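Local coordinates for protein alpha-fucosidase (Bifidobacterium bifidum, PDB 2EAB) that probably hydrolyses terminal alpha-1,2-linked L-fucose from glycans, this chain being the family 95 glycoside hydrolase catalytic portion of a longer, probably membrane-anchored protein, at residues Trp723-Gly726 / Gln727-Ser731. Residues are numbered along the deposited sequence; the frame is centred on the assembly and turned at random.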
loop_
_atom_site.group_PDB
_atom_site.type_symbol
_atom_site.label_atom_id
_atom_site.label_comp_id
_atom_site.label_asym_id
_atom_site.label_seq_id
_atom_site.Cartn_x
_atom_site.Cartn_y
_atom_site.Cartn_z
ATOM N N TRP A 723 -10.536 1.035 -2.719
ATOM C CA TRP A 723 -9.834 -0.206 -3.052
ATOM C C TRP A 723 -10.482 -0.917 -4.238
ATOM O O TRP A 723 -9.801 -1.607 -5.002
ATOM C CB TRP A 723 -9.732 -1.157 -1.841
ATOM C CG TRP A 723 -11.061 -1.599 -1.309
ATOM C CD1 TRP A 723 -11.739 -1.058 -0.257
ATOM C CD2 TRP A 723 -11.883 -2.662 -1.813
ATOM N NE1 TRP A 723 -12.932 -1.713 -0.076
ATOM C CE2 TRP A 723 -13.046 -2.700 -1.019
ATOM C CE3 TRP A 723 -11.746 -3.587 -2.861
ATOM C CZ2 TRP A 723 -14.072 -3.618 -1.240
ATOM C CZ3 TRP A 723 -12.767 -4.497 -3.084
ATOM C CH2 TRP A 723 -13.915 -4.509 -2.273
ATOM N N ALA A 724 -11.795 -0.764 -4.401
ATOM C CA ALA A 724 -12.498 -1.494 -5.453
ATOM C C ALA A 724 -12.095 -1.002 -6.836
ATOM O O ALA A 724 -11.798 -1.801 -7.722
ATOM C CB ALA A 724 -14.002 -1.421 -5.256
ATOM N N ILE A 725 -12.058 0.313 -7.020
ATOM C CA ILE A 725 -11.606 0.853 -8.298
ATOM C C ILE A 725 -10.113 0.564 -8.523
ATOM O O ILE A 725 -9.710 0.227 -9.639
ATOM C CB ILE A 725 -11.989 2.353 -8.503
ATOM C CG1 ILE A 725 -11.887 2.740 -9.982
ATOM C CG2 ILE A 725 -11.148 3.283 -7.636
ATOM C CD1 ILE A 725 -12.877 2.025 -10.869
ATOM N N GLY A 726 -9.310 0.655 -7.465
ATOM C CA GLY A 726 -7.888 0.307 -7.565
ATOM C C GLY A 726 -7.682 -1.123 -8.033
ATOM O O GLY A 726 -6.879 -1.381 -8.936
ATOM N N GLN A 727 -8.418 -2.056 -7.437
ATOM C CA GLN A 727 -8.343 -3.455 -7.841
ATOM C C GLN A 727 -8.790 -3.656 -9.289
ATOM O O GLN A 727 -8.157 -4.392 -10.057
ATOM C CB GLN A 727 -9.188 -4.326 -6.917
ATOM C CG GLN A 727 -9.173 -5.789 -7.317
ATOM C CD GLN A 727 -10.104 -6.640 -6.492
ATOM O OE1 GLN A 727 -10.970 -6.128 -5.770
ATOM N NE2 GLN A 727 -9.939 -7.954 -6.592
ATOM N N ARG A 728 -9.882 -2.999 -9.665
ATOM C CA ARG A 728 -10.425 -3.168 -11.009
ATOM C C ARG A 728 -9.482 -2.652 -12.092
ATOM O O ARG A 728 -9.319 -3.301 -13.123
ATOM C CB ARG A 728 -11.821 -2.559 -11.125
ATOM C CG ARG A 728 -12.844 -3.356 -10.339
ATOM C CD ARG A 728 -14.178 -2.663 -10.249
ATOM N NE ARG A 728 -15.023 -3.289 -9.237
ATOM C CZ ARG A 728 -16.340 -3.131 -9.163
ATOM N NH1 ARG A 728 -16.979 -2.376 -10.052
ATOM N NH2 ARG A 728 -17.025 -3.733 -8.202
ATOM N N ILE A 729 -8.847 -1.507 -11.858
ATOM C CA ILE A 729 -7.858 -0.986 -12.807
ATOM C C ILE A 729 -6.738 -2.006 -13.041
ATOM O O ILE A 729 -6.418 -2.340 -14.184
ATOM C CB ILE A 729 -7.275 0.368 -12.336
ATOM C CG1 ILE A 729 -8.364 1.445 -12.331
ATOM C CG2 ILE A 729 -6.122 0.812 -13.235
ATOM C CD1 ILE A 729 -7.995 2.679 -11.523
ATOM N N ASN A 730 -6.153 -2.511 -11.957
ATOM C CA ASN A 730 -5.056 -3.469 -12.072
ATOM C C ASN A 730 -5.473 -4.789 -12.709
ATOM O O ASN A 730 -4.729 -5.361 -13.510
ATOM C CB ASN A 730 -4.402 -3.701 -10.714
ATOM C CG ASN A 730 -3.497 -2.557 -10.311
ATOM O OD1 ASN A 730 -2.305 -2.542 -10.639
ATOM N ND2 ASN A 730 -4.060 -1.581 -9.600
ATOM N N SER A 731 -6.671 -5.257 -12.363
ATOM C CA SER A 731 -7.200 -6.509 -12.902
ATOM C C SER A 731 -7.426 -6.400 -14.402
ATOM O O SER A 731 -7.000 -7.266 -15.171
ATOM C CB SER A 731 -8.500 -6.888 -12.200
ATOM O OG SER A 731 -8.287 -7.087 -10.814
#
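Asn730 reaches back one helical turn to Gly726, and its side chain can be followed outward. Asn730 CB and CG each pass 3.8 Å from Gly726 O; chi1 -77° sets CG beside the backbone N, and chi2 -89° turns ND2 onto the carbonyl. Asn730 ND2 then donates to Gly726 O at 2.9 Å, nearly straight and with the acceptor in the amide plane. The backbone bond from Asn730 N to the same oxygen is weak. ND2 also donates to Gly771 O and OD1 pairs with Ser774 OG, so the buried amide is fixed at both ends. A leucine here would probably leave Gly726 O with the weak backbone bond and strip Gly771 O and Ser774 OG of their amide partner. Next along the chain, Ser731 OG reaches back one turn and donates to Gln727 O from above the carbonyl plane; this oxygen also takes Ser731 N. Both side chains thus supplement the i to i+4 backbone bonding of an alpha-helix. Gln727, extended, brings OE1 in plane to the edge of the Trp723 ring, 3.6 Å from Trp723 CZ3. These buried residues lie on helix 722-734, within a helical catalytic domain consistent with the family's (alpha/alpha)6 barrel; Ile725 and Ile729 pack on helix 738-751, Asn730 meets helix 767-780, and Trp723 touches helix 424-428.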